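Local coordinates for protein caprin-1 (Homo sapiens, PDB 4WBE) that binds mRNAs and regulates their transport, translation or stability, and is essential for the formation of cytoplasmic stress granules, at residues A[46-49]-A[50-53]; A[57-60]-A[61-65]. One frame throughout, in Å; residues are numbered along the deposited sequence.

Contact 1: A[46-49]-A[50-53]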
loop_
_atom_site.group_PDB
_atom_site.type_symbol
_atom_site.label_atom_id
_atom_site.label_comp_id
_atom_site.label_asym_id
_atom_site.label_seq_id
_atom_site.Cartn_x
_atom_site.Cartn_y
_atom_site.Cartn_z
ATOM N N ILE A 46 10.170 -8.541 21.419
ATOM C CA ILE A 46 9.245 -7.602 20.803
ATOM C C ILE A 46 7.942 -8.326 20.457
ATOM O O ILE A 46 6.853 -7.794 20.675
ATOM C CB ILE A 46 9.864 -6.888 19.589
ATOM C CG1 ILE A 46 11.142 -6.167 20.022
ATOM C CG2 ILE A 46 8.875 -5.888 18.987
ATOM C CD1 ILE A 46 12.013 -5.701 18.877
ATOM N N LEU A 47 8.064 -9.539 19.916
ATOM C CA LEU A 47 6.905 -10.360 19.567
ATOM C C LEU A 47 7.013 -11.760 20.162
ATOM O O LEU A 47 8.107 -12.302 20.286
ATOM C CB LEU A 47 6.786 -10.494 18.046
ATOM C CG LEU A 47 6.462 -9.257 17.224
ATOM C CD1 LEU A 47 6.267 -9.624 15.760
ATOM C CD2 LEU A 47 5.222 -8.576 17.765
ATOM N N SER A 48 5.877 -12.335 20.543
ATOM C CA SER A 48 5.814 -13.757 20.843
ATOM C C SER A 48 5.602 -14.469 19.517
ATOM O O SER A 48 5.254 -13.832 18.521
ATOM C CB SER A 48 4.647 -14.064 21.784
ATOM O OG SER A 48 3.406 -13.862 21.135
ATOM N N GLU A 49 5.810 -15.781 19.499
ATOM C CA GLU A 49 5.574 -16.563 18.293
ATOM C C GLU A 49 4.093 -16.507 17.927
ATOM O O GLU A 49 3.726 -16.522 16.753
ATOM C CB GLU A 49 6.030 -18.011 18.500
ATOM C CG GLU A 49 5.783 -18.944 17.316
ATOM C CD GLU A 49 6.544 -18.554 16.059
ATOM O OE1 GLU A 49 7.776 -18.367 16.126
ATOM O OE2 GLU A 49 5.906 -18.460 14.989
ATOM N N GLU A 50 3.257 -16.432 18.954
ATOM C CA GLU A 50 1.812 -16.370 18.796
ATOM C C GLU A 50 1.394 -15.077 18.098
ATOM O O GLU A 50 0.560 -15.089 17.191
ATOM C CB GLU A 50 1.129 -16.484 20.161
ATOM C CG GLU A 50 1.561 -17.704 20.986
ATOM C CD GLU A 50 2.898 -17.515 21.698
ATOM O OE1 GLU A 50 2.922 -16.906 22.786
ATOM O OE2 GLU A 50 3.926 -17.979 21.161
ATOM N N GLU A 51 1.960 -13.959 18.537
ATOM C CA GLU A 51 1.668 -12.678 17.917
ATOM C C GLU A 51 2.193 -12.641 16.491
ATOM O O GLU A 51 1.573 -12.062 15.605
ATOM C CB GLU A 51 2.257 -11.537 18.739
ATOM C CG GLU A 51 1.568 -11.347 20.072
ATOM C CD GLU A 51 2.340 -10.427 20.982
ATOM O OE1 GLU A 51 3.573 -10.321 20.811
ATOM O OE2 GLU A 51 1.713 -9.792 21.854
ATOM N N LEU A 52 3.338 -13.275 16.279
ATOM C CA LEU A 52 3.939 -13.350 14.957
ATOM C C LEU A 52 3.025 -14.103 13.990
ATOM O O LEU A 52 2.862 -13.705 12.833
ATOM C CB LEU A 52 5.304 -14.035 15.057
ATOM C CG LEU A 52 6.259 -13.956 13.870
ATOM C CD1 LEU A 52 6.476 -12.509 13.465
ATOM C CD2 LEU A 52 7.595 -14.603 14.224
ATOM N N SER A 53 2.411 -15.180 14.473
ATOM C CA SER A 53 1.475 -15.950 13.661
ATOM C C SER A 53 0.219 -15.147 13.336
ATOM O O SER A 53 -0.360 -15.303 12.262
ATOM C CB SER A 53 1.122 -17.278 14.334
ATOM O OG SER A 53 1.078 -17.136 15.743
HETATM O O HOH W 1 1.417 -13.923 22.688
#

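Contact 2: A[57-60]-A[61-65]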
loop_
_atom_site.group_PDB
_atom_site.type_symbol
_atom_site.label_atom_id
_atom_site.label_comp_id
_atom_site.label_asym_id
_atom_site.label_seq_id
_atom_site.Cartn_x
_atom_site.Cartn_y
_atom_site.Cartn_z
ATOM N N GLU A 57 -1.196 -14.338 9.510
ATOM C CA GLU A 57 -2.580 -14.477 9.066
ATOM C C GLU A 57 -3.131 -13.167 8.515
ATOM O O GLU A 57 -3.811 -13.163 7.493
ATOM C CB GLU A 57 -3.470 -15.024 10.184
ATOM C CG GLU A 57 -3.162 -16.468 10.531
ATOM C CD GLU A 57 -3.338 -17.370 9.320
ATOM O OE1 GLU A 57 -4.408 -17.295 8.681
ATOM O OE2 GLU A 57 -2.412 -18.143 8.998
ATOM N N PHE A 58 -2.843 -12.063 9.200
ATOM C CA PHE A 58 -3.295 -10.757 8.741
ATOM C C PHE A 58 -2.655 -10.408 7.403
ATOM O O PHE A 58 -3.306 -9.819 6.528
ATOM C CB PHE A 58 -2.979 -9.667 9.766
ATOM C CG PHE A 58 -3.615 -8.339 9.448
ATOM C CD1 PHE A 58 -4.970 -8.132 9.671
ATOM C CD2 PHE A 58 -2.860 -7.303 8.915
ATOM C CE1 PHE A 58 -5.564 -6.910 9.377
ATOM C CE2 PHE A 58 -3.445 -6.075 8.618
ATOM C CZ PHE A 58 -4.796 -5.879 8.848
ATOM N N TYR A 59 -1.382 -10.776 7.257
ATOM C CA TYR A 59 -0.643 -10.543 6.022
ATOM C C TYR A 59 -1.375 -11.120 4.815
ATOM O O TYR A 59 -1.473 -10.473 3.775
ATOM C CB TYR A 59 0.732 -11.210 6.113
ATOM C CG TYR A 59 1.557 -11.086 4.849
ATOM C CD1 TYR A 59 1.877 -9.847 4.312
ATOM C CD2 TYR A 59 1.952 -12.228 4.152
ATOM C CE1 TYR A 59 2.623 -9.743 3.140
ATOM C CE2 TYR A 59 2.685 -12.139 2.979
ATOM C CZ TYR A 59 3.016 -10.894 2.477
ATOM O OH TYR A 59 3.745 -10.807 1.312
ATOM N N LYS A 60 -1.892 -12.336 4.968
ATOM C CA LYS A 60 -2.643 -13.003 3.909
ATOM C C LYS A 60 -3.900 -12.217 3.521
ATOM O O LYS A 60 -4.292 -12.189 2.357
ATOM C CB LYS A 60 -3.004 -14.436 4.335
ATOM C CG LYS A 60 -1.796 -15.278 4.708
ATOM C CD LYS A 60 -2.103 -16.780 4.673
ATOM C CE LYS A 60 -3.117 -17.170 5.731
ATOM N NZ LYS A 60 -3.136 -18.636 5.985
ATOM N N LEU A 61 -4.530 -11.587 4.509
ATOM C CA LEU A 61 -5.767 -10.842 4.287
ATOM C C LEU A 61 -5.564 -9.526 3.552
ATOM O O LEU A 61 -6.417 -9.108 2.770
ATOM C CB LEU A 61 -6.454 -10.570 5.621
ATOM C CG LEU A 61 -6.842 -11.828 6.402
ATOM C CD1 LEU A 61 -7.548 -11.437 7.682
ATOM C CD2 LEU A 61 -7.724 -12.737 5.541
ATOM N N VAL A 62 -4.446 -8.860 3.807
ATOM C CA VAL A 62 -4.231 -7.550 3.214
ATOM C C VAL A 62 -3.322 -7.587 1.993
ATOM O O VAL A 62 -3.253 -6.613 1.242
ATOM C CB VAL A 62 -3.745 -6.512 4.249
ATOM C CG1 VAL A 62 -4.797 -6.332 5.320
ATOM C CG2 VAL A 62 -2.421 -6.941 4.867
ATOM N N ASP A 63 -2.654 -8.714 1.780
ATOM C CA ASP A 63 -1.855 -8.891 0.569
ATOM C C ASP A 63 -2.256 -10.194 -0.122
ATOM O O ASP A 63 -1.457 -11.118 -0.236
ATOM C CB ASP A 63 -0.362 -8.896 0.936
ATOM C CG ASP A 63 0.541 -8.835 -0.274
ATOM O OD1 ASP A 63 0.094 -8.346 -1.331
ATOM O OD2 ASP A 63 1.718 -9.224 -0.152
ATOM N N PRO A 64 -3.505 -10.259 -0.616
ATOM C CA PRO A 64 -3.980 -11.534 -1.164
ATOM C C PRO A 64 -3.320 -11.889 -2.486
ATOM O O PRO A 64 -2.966 -11.002 -3.267
ATOM C CB PRO A 64 -5.483 -11.287 -1.373
ATOM C CG PRO A 64 -5.611 -9.800 -1.552
ATOM C CD PRO A 64 -4.542 -9.210 -0.661
ATOM N N GLU A 65 -3.131 -13.182 -2.714
ATOM C CA GLU A 65 -2.719 -13.648 -4.023
ATOM C C GLU A 65 -3.828 -13.348 -5.011
ATOM O O GLU A 65 -5.009 -13.332 -4.655
ATOM C CB GLU A 65 -2.419 -15.149 -4.021
ATOM C CG GLU A 65 -1.235 -15.562 -3.159
ATOM C CD GLU A 65 0.090 -14.969 -3.623
ATOM O OE1 GLU A 65 0.141 -14.316 -4.690
ATOM O OE2 GLU A 65 1.096 -15.166 -2.909
#

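Contact 1: A[46-49]-A[50-53]
Ser-48 and Glu-51 exchange bonds in a capping box that opens helix 49-62 within the caprin-1 dimerization domain. From the N-cap position, Ser-48 OG accepts a bond from Glu-51 N at 3.0 Å. Its torsion, with OG between the backbone N and the carbonyl carbon (chi1 68°), turns the hydroxyl back over the first helical turn. In return Glu-51 OE1 takes the N-H of Ser-48 at 3.1 Å, a nearly straight bond (169°) that reaches the carboxylate on its anti side, 33° out of plane. The other oxygen, OE2, forms a salt bridge with Arg-108 of helix 99-111, so the cap is tied to a second helix. With an alanine at Glu-51, the Ser-48 N-H is likely to lose its acceptor and Arg-108 this carboxylate mate, weakening the cap on its loop side.

The closely packed part is the buried leucine pair, Leu-47 and Leu-52, which cross at about a right angle and whose CD1 atoms meet at 3.7 Å. Leu-37 and Ile-105 also press on Leu-47, while Arg-34 and Lys-38 touch Leu-52. The solvent side is looser: Glu-49 turns its carboxylate to a salt bridge with Lys-38, and Glu-50, bent at chi2, folds back until its OE1 lies 3.5 Å from Ser-48 CB. A water hydrogen-bonded to Ser-48 OG also donates weakly to Glu-50 OE1, at 3.3 Å. Helical bonding begins with the hydrogen bond from Leu-52 N to Ser-48 O, 3.0 Å long.

Contact 2: A[57-60]-A[61-65]
Glu-57 O receives a long, weak bond from Leu-61 N at 3.5 Å, and Leu-61 CG lies beside the same oxygen in the last turns of helix 49-62. On the exposed side, the Glu-57 carboxylate forms a salt bridge with Lys-60, whose NZ meets OE2 at 3.1 Å on the syn side. Phe-58 comes next: Val-62 CG1 lies over one face of its ring, 3.6 Å from CZ, and Val-62 N, which donates to Phe-58 O, lies nearly along the C=O axis. Tyr-59, with CG anti to the backbone N (chi1 177°), runs alongside Asp-63, and ring and carboxylate planes stand 67° apart. Tyr-59 OH and Asp-63 OD2 come within 3.0 Å. Tyr-59 O accepts a hydrogen bond from Asp-63 N at 2.9 Å, just where the chain leaves helical geometry. At Lys-60 the carbonyl O meets Pro-64 CA at 3.6 Å in a CA-H...O contact. On the buried side of the helix, Phe-58 packs against Leu-86 of helix 77-88 and Tyr-99 and Leu-102 of helix 99-111; Val-62 meets His-82 and Leu-83 of helix 77-88 and, with Tyr-59, Leu-25 of helix 2-27. Glu-57 and Leu-61 touch Cys-95, between strands 93-94 and 97-98.

Contacts 1 and 2 lie at the start and end of helix 49-62, their centres about 17 Å apart, and share no direct touch. Each is partly buried, with two buried apolar residues on one side and exposed charged residues on the other. Their chemistry follows the helix ends: 46-53 bonds N-H groups of the first turn through side-chain oxygens, whereas 57-65 has no side-chain cap of this kind and combines backbone bonds with two aromatic side chains and a surface salt bridge. Their surroundings differ too. Contact 1 joins helices 31-39 and 99-111 partly through salt bridges; contact 2 meets helices 2-27, 77-88 and 99-111 through side-chain packing. Helix 99-111 thus borders both.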